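Local atomic coordinates of alpha-fucosidase (Bifidobacterium bifidum, PDB entry 2EAB), a protein that probably hydrolyses alpha-L-fucosyl linkages as a 1,2-alpha-L-fucosidase, this chain being the calcium-binding catalytic part of a longer, probably membrane-bound protein. Residues 69-80 with 134-145. Sequence-based numbering, arbitrary orientation.
Sequences RERVTFNEETLW and GNYLNWGDIYLD. With CA (calcium ion), chain C.
N135 lays its backbone over one face of the W80 indole, its C 3.3 Å from W80 CE3. Y136 follows, CB over the five-membered ring of W80, while its ring edge meets E76 O. L137 N bonds L79 O at 3.0 Å. A classic bulge sets W139 and G140 opposite F74; chi1 near trans (-177°) swings the W139 indole so one face meets the F74 edge, T-shaped (edge-to-face), planes 87° apart. D141 OD1 takes three bonds: T73 OG1, nearly along the C-O axis, and R71 NE (2.7 Å) and NH2, from above the carboxylate plane. R71 NH1 also salt-bridges D43; a leucine in place of R71 would probably leave both acids without their positive partner. Y143 carries the R69 guanidinium flat on its ring, a cation-pi stack; D145 OD2 adds a long salt bridge to R69 NH1 (3.7 Å), its OD1 held by G147. E77 OE2 binds calcium at 2.7 Å with the carbonyls of S386 and L393, its OE1 taking Q392 N. Antiparallel strands 69-76 and 140-145, between 59-63 and 203-208, belong to the N-terminal domain's beta-sandwich, F74, I142 and L144 facing strands 190-197 and 273-282 of its other sheet.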
loop_
_atom_site.group_PDB
_atom_site.type_symbol
_atom_site.label_atom_id
_atom_site.label_comp_id
_atom_site.label_asym_id
_atom_site.label_seq_id
_atom_site.Cartn_x
_atom_site.Cartn_y
_atom_site.Cartn_z
ATOM N N ARG A 69 -21.997 6.081 -25.724
ATOM C CA ARG A 69 -22.429 5.686 -24.386
ATOM C C ARG A 69 -21.231 5.721 -23.448
ATOM O O ARG A 69 -20.584 4.704 -23.181
ATOM C CB ARG A 69 -23.136 4.325 -24.381
ATOM C CG ARG A 69 -23.787 3.989 -23.041
ATOM C CD ARG A 69 -24.853 2.919 -23.186
ATOM N NE ARG A 69 -25.208 2.304 -21.905
ATOM C CZ ARG A 69 -26.123 2.773 -21.058
ATOM N NH1 ARG A 69 -26.796 3.887 -21.325
ATOM N NH2 ARG A 69 -26.364 2.120 -19.927
ATOM N N GLU A 70 -20.936 6.927 -22.981
ATOM C CA GLU A 70 -19.835 7.145 -22.062
ATOM C C GLU A 70 -20.113 6.462 -20.726
ATOM O O GLU A 70 -21.264 6.371 -20.282
ATOM C CB GLU A 70 -19.581 8.645 -21.890
ATOM C CG GLU A 70 -18.576 9.028 -20.801
ATOM C CD GLU A 70 -17.133 8.607 -21.091
ATOM O OE1 GLU A 70 -16.875 7.406 -21.308
ATOM O OE2 GLU A 70 -16.247 9.492 -21.070
ATOM N N ARG A 71 -19.042 5.985 -20.103
ATOM C CA ARG A 71 -19.121 5.215 -18.875
ATOM C C ARG A 71 -18.004 5.633 -17.929
ATOM O O ARG A 71 -16.838 5.725 -18.331
ATOM C CB ARG A 71 -19.005 3.725 -19.197
ATOM C CG ARG A 71 -19.156 2.799 -18.005
ATOM C CD ARG A 71 -19.021 1.359 -18.442
ATOM N NE ARG A 71 -19.046 0.454 -17.295
ATOM C CZ ARG A 71 -18.951 -0.872 -17.368
ATOM N NH1 ARG A 71 -18.816 -1.486 -18.540
ATOM N NH2 ARG A 71 -18.987 -1.593 -16.255
ATOM N N VAL A 72 -18.381 5.898 -16.681
ATOM C CA VAL A 72 -17.429 6.069 -15.589
ATOM C C VAL A 72 -17.802 5.066 -14.506
ATOM O O VAL A 72 -18.830 5.204 -13.844
ATOM C CB VAL A 72 -17.442 7.506 -15.019
ATOM C CG1 VAL A 72 -16.422 7.648 -13.891
ATOM C CG2 VAL A 72 -17.182 8.526 -16.122
ATOM N N THR A 73 -16.977 4.040 -14.351
ATOM C CA THR A 73 -17.202 3.038 -13.318
ATOM C C THR A 73 -16.982 3.701 -11.957
ATOM O O THR A 73 -16.022 4.459 -11.783
ATOM C CB THR A 73 -16.303 1.818 -13.566
ATOM O OG1 THR A 73 -16.659 1.231 -14.828
ATOM C CG2 THR A 73 -16.450 0.778 -12.466
ATOM N N PHE A 74 -17.881 3.439 -11.014
ATOM C CA PHE A 74 -17.968 4.227 -9.788
ATOM C C PHE A 74 -17.753 3.397 -8.531
ATOM O O PHE A 74 -18.261 2.273 -8.426
ATOM C CB PHE A 74 -19.328 4.937 -9.724
ATOM C CG PHE A 74 -19.443 5.924 -8.599
ATOM C CD1 PHE A 74 -18.964 7.221 -8.741
ATOM C CD2 PHE A 74 -20.011 5.550 -7.386
ATOM C CE1 PHE A 74 -19.062 8.134 -7.696
ATOM C CE2 PHE A 74 -20.107 6.456 -6.335
ATOM C CZ PHE A 74 -19.628 7.753 -6.493
ATOM N N ASN A 75 -17.014 3.978 -7.583
ATOM C CA ASN A 75 -16.720 3.357 -6.296
ATOM C C ASN A 75 -16.866 4.335 -5.145
ATOM O O ASN A 75 -16.609 5.538 -5.290
ATOM C CB ASN A 75 -15.272 2.860 -6.257
ATOM C CG ASN A 75 -15.069 1.563 -7.003
ATOM O OD1 ASN A 75 -15.403 0.481 -6.505
ATOM N ND2 ASN A 75 -14.496 1.654 -8.182
ATOM N N GLU A 76 -17.240 3.801 -3.988
ATOM C CA GLU A 76 -17.045 4.491 -2.715
ATOM C C GLU A 76 -16.390 3.500 -1.745
ATOM O O GLU A 76 -16.811 2.338 -1.645
ATOM C CB GLU A 76 -18.361 5.043 -2.160
ATOM C CG GLU A 76 -18.193 6.211 -1.176
ATOM C CD GLU A 76 -18.029 5.798 0.279
ATOM O OE1 GLU A 76 -17.752 6.697 1.115
ATOM O OE2 GLU A 76 -18.187 4.595 0.589
ATOM N N GLU A 77 -15.383 3.983 -1.021
ATOM C CA GLU A 77 -14.465 3.137 -0.244
ATOM C C GLU A 77 -15.121 2.273 0.832
ATOM O O GLU A 77 -14.542 1.266 1.237
ATOM C CB GLU A 77 -13.376 3.999 0.406
ATOM C CG GLU A 77 -13.954 5.029 1.372
ATOM C CD GLU A 77 -12.957 5.668 2.314
ATOM O OE1 GLU A 77 -13.367 6.654 2.963
ATOM O OE2 GLU A 77 -11.801 5.198 2.427
ATOM N N THR A 78 -16.293 2.678 1.316
ATOM C CA THR A 78 -16.926 1.959 2.422
ATOM C C THR A 78 -18.023 0.985 2.006
ATOM O O THR A 78 -18.690 0.418 2.874
ATOM C CB THR A 78 -17.488 2.912 3.516
ATOM O OG1 THR A 78 -18.613 3.642 3.007
ATOM C CG2 THR A 78 -16.421 3.888 4.004
ATOM N N LEU A 79 -18.207 0.772 0.701
ATOM C CA LEU A 79 -19.257 -0.139 0.240
ATOM C C LEU A 79 -18.767 -1.575 0.367
ATOM O O LEU A 79 -18.258 -2.179 -0.579
ATOM C CB LEU A 79 -19.723 0.192 -1.182
ATOM C CG LEU A 79 -21.081 -0.435 -1.532
ATOM C CD1 LEU A 79 -22.225 0.268 -0.797
ATOM C CD2 LEU A 79 -21.322 -0.407 -3.021
ATOM N N TRP A 80 -18.935 -2.094 1.579
ATOM C CA TRP A 80 -18.404 -3.374 2.010
ATOM C C TRP A 80 -19.530 -4.246 2.557
ATOM O O TRP A 80 -20.261 -3.824 3.453
ATOM C CB TRP A 80 -17.395 -3.126 3.138
ATOM C CG TRP A 80 -15.956 -3.077 2.730
ATOM C CD1 TRP A 80 -15.226 -1.991 2.324
ATOM C CD2 TRP A 80 -15.061 -4.184 2.736
ATOM N NE1 TRP A 80 -13.921 -2.376 2.070
ATOM C CE2 TRP A 80 -13.799 -3.718 2.316
ATOM C CE3 TRP A 80 -15.209 -5.536 3.071
ATOM C CZ2 TRP A 80 -12.691 -4.566 2.205
ATOM C CZ3 TRP A 80 -14.118 -6.374 2.963
ATOM C CH2 TRP A 80 -12.874 -5.886 2.530
ATOM N N GLY A 134 -17.497 -11.062 3.962
ATOM C CA GLY A 134 -17.831 -10.036 2.994
ATOM C C GLY A 134 -16.656 -9.668 2.116
ATOM O O GLY A 134 -15.668 -10.396 2.035
ATOM N N ASN A 135 -16.798 -8.544 1.427
ATOM C CA ASN A 135 -15.807 -8.051 0.485
ATOM C C ASN A 135 -16.151 -6.634 0.058
ATOM O O ASN A 135 -17.219 -6.120 0.397
ATOM C CB ASN A 135 -15.626 -9.002 -0.719
ATOM C CG ASN A 135 -16.873 -9.136 -1.609
ATOM O OD1 ASN A 135 -17.986 -8.716 -1.273
ATOM N ND2 ASN A 135 -16.667 -9.745 -2.765
ATOM N N TYR A 136 -15.221 -6.003 -0.647
ATOM C CA TYR A 136 -15.424 -4.692 -1.235
ATOM C C TYR A 136 -16.223 -4.825 -2.522
ATOM O O TYR A 136 -15.929 -5.698 -3.339
ATOM C CB TYR A 136 -14.066 -4.095 -1.565
ATOM C CG TYR A 136 -14.088 -2.673 -2.078
ATOM C CD1 TYR A 136 -14.684 -1.657 -1.341
ATOM C CD2 TYR A 136 -13.468 -2.335 -3.280
ATOM C CE1 TYR A 136 -14.672 -0.342 -1.790
ATOM C CE2 TYR A 136 -13.457 -1.022 -3.746
ATOM C CZ TYR A 136 -14.057 -0.033 -2.991
ATOM O OH TYR A 136 -14.035 1.274 -3.418
ATOM N N LEU A 137 -17.208 -3.947 -2.701
ATOM C CA LEU A 137 -18.079 -3.961 -3.878
ATOM C C LEU A 137 -17.813 -2.808 -4.823
ATOM O O LEU A 137 -17.708 -1.660 -4.382
ATOM C CB LEU A 137 -19.543 -3.811 -3.457
ATOM C CG LEU A 137 -20.217 -4.850 -2.572
ATOM C CD1 LEU A 137 -21.638 -4.442 -2.251
ATOM C CD2 LEU A 137 -20.195 -6.202 -3.208
ATOM N N ASN A 138 -17.779 -3.091 -6.126
ATOM C CA ASN A 138 -18.028 -2.038 -7.100
ATOM C C ASN A 138 -19.403 -1.452 -6.788
ATOM O O ASN A 138 -20.370 -2.198 -6.621
ATOM C CB ASN A 138 -18.009 -2.573 -8.528
ATOM C CG ASN A 138 -18.617 -1.596 -9.516
ATOM O OD1 ASN A 138 -18.061 -0.523 -9.780
ATOM N ND2 ASN A 138 -19.779 -1.941 -10.045
ATOM N N TRP A 139 -19.492 -0.129 -6.701
ATOM C CA TRP A 139 -20.763 0.530 -6.420
ATOM C C TRP A 139 -21.683 0.397 -7.634
ATOM O O TRP A 139 -22.815 -0.096 -7.524
ATOM C CB TRP A 139 -20.531 1.996 -6.054
ATOM C CG TRP A 139 -21.760 2.769 -5.673
ATOM C CD1 TRP A 139 -22.832 3.064 -6.470
ATOM C CD2 TRP A 139 -22.020 3.381 -4.410
ATOM N NE1 TRP A 139 -23.748 3.809 -5.769
ATOM C CE2 TRP A 139 -23.278 4.016 -4.502
ATOM C CE3 TRP A 139 -21.317 3.443 -3.199
ATOM C CZ2 TRP A 139 -23.842 4.716 -3.436
ATOM C CZ3 TRP A 139 -21.879 4.140 -2.140
ATOM C CH2 TRP A 139 -23.132 4.766 -2.266
ATOM N N GLY A 140 -21.182 0.820 -8.791
ATOM C CA GLY A 140 -21.924 0.744 -10.040
ATOM C C GLY A 140 -21.205 1.534 -11.107
ATOM O O GLY A 140 -19.969 1.516 -11.180
ATOM N N ASP A 141 -21.984 2.228 -11.930
ATOM C CA ASP A 141 -21.448 3.044 -13.015
ATOM C C ASP A 141 -22.266 4.308 -13.199
ATOM O O ASP A 141 -23.450 4.339 -12.876
ATOM C CB ASP A 141 -21.464 2.277 -14.342
ATOM C CG ASP A 141 -20.690 0.978 -14.285
ATOM O OD1 ASP A 141 -19.492 0.987 -14.638
ATOM O OD2 ASP A 141 -21.287 -0.049 -13.897
ATOM N N ILE A 142 -21.610 5.346 -13.713
ATOM C CA ILE A 142 -22.279 6.514 -14.268
ATOM C C ILE A 142 -22.255 6.358 -15.786
ATOM O O ILE A 142 -21.186 6.186 -16.377
ATOM C CB ILE A 142 -21.562 7.830 -13.875
ATOM C CG1 ILE A 142 -21.468 7.953 -12.348
ATOM C CG2 ILE A 142 -22.276 9.048 -14.487
ATOM C CD1 ILE A 142 -20.483 9.003 -11.864
ATOM N N TYR A 143 -23.434 6.387 -16.406
ATOM C CA TYR A 143 -23.536 6.373 -17.867
ATOM C C TYR A 143 -23.999 7.718 -18.398
ATOM O O TYR A 143 -24.958 8.296 -17.891
ATOM C CB TYR A 143 -24.479 5.273 -18.354
ATOM C CG TYR A 143 -23.880 3.886 -18.334
ATOM C CD1 TYR A 143 -23.008 3.466 -19.338
ATOM C CD2 TYR A 143 -24.188 2.987 -17.315
ATOM C CE1 TYR A 143 -22.464 2.188 -19.329
ATOM C CE2 TYR A 143 -23.643 1.703 -17.297
ATOM C CZ TYR A 143 -22.782 1.314 -18.304
ATOM O OH TYR A 143 -22.240 0.052 -18.304
ATOM N N LEU A 144 -23.291 8.206 -19.413
ATOM C CA LEU A 144 -23.646 9.439 -20.103
ATOM C C LEU A 144 -23.876 9.086 -21.566
ATOM O O LEU A 144 -22.929 8.948 -22.337
ATOM C CB LEU A 144 -22.539 10.493 -19.951
ATOM C CG LEU A 144 -22.083 10.840 -18.528
ATOM C CD1 LEU A 144 -20.824 11.694 -18.543
ATOM C CD2 LEU A 144 -23.180 11.535 -17.749
ATOM N N ASP A 145 -25.145 8.899 -21.924
ATOM C CA ASP A 145 -25.502 8.382 -23.243
ATOM C C ASP A 145 -25.865 9.522 -24.188
ATOM O O ASP A 145 -26.906 10.160 -24.040
ATOM C CB ASP A 145 -26.642 7.354 -23.139
ATOM C CG ASP A 145 -26.893 6.607 -24.446
ATOM O OD1 ASP A 145 -26.280 6.945 -25.481
ATOM O OD2 ASP A 145 -27.719 5.669 -24.441
HETATM CA CA CA C . -9.669 4.721 0.883
HETATM O O HOH W 1 -17.194 0.893 -4.084
#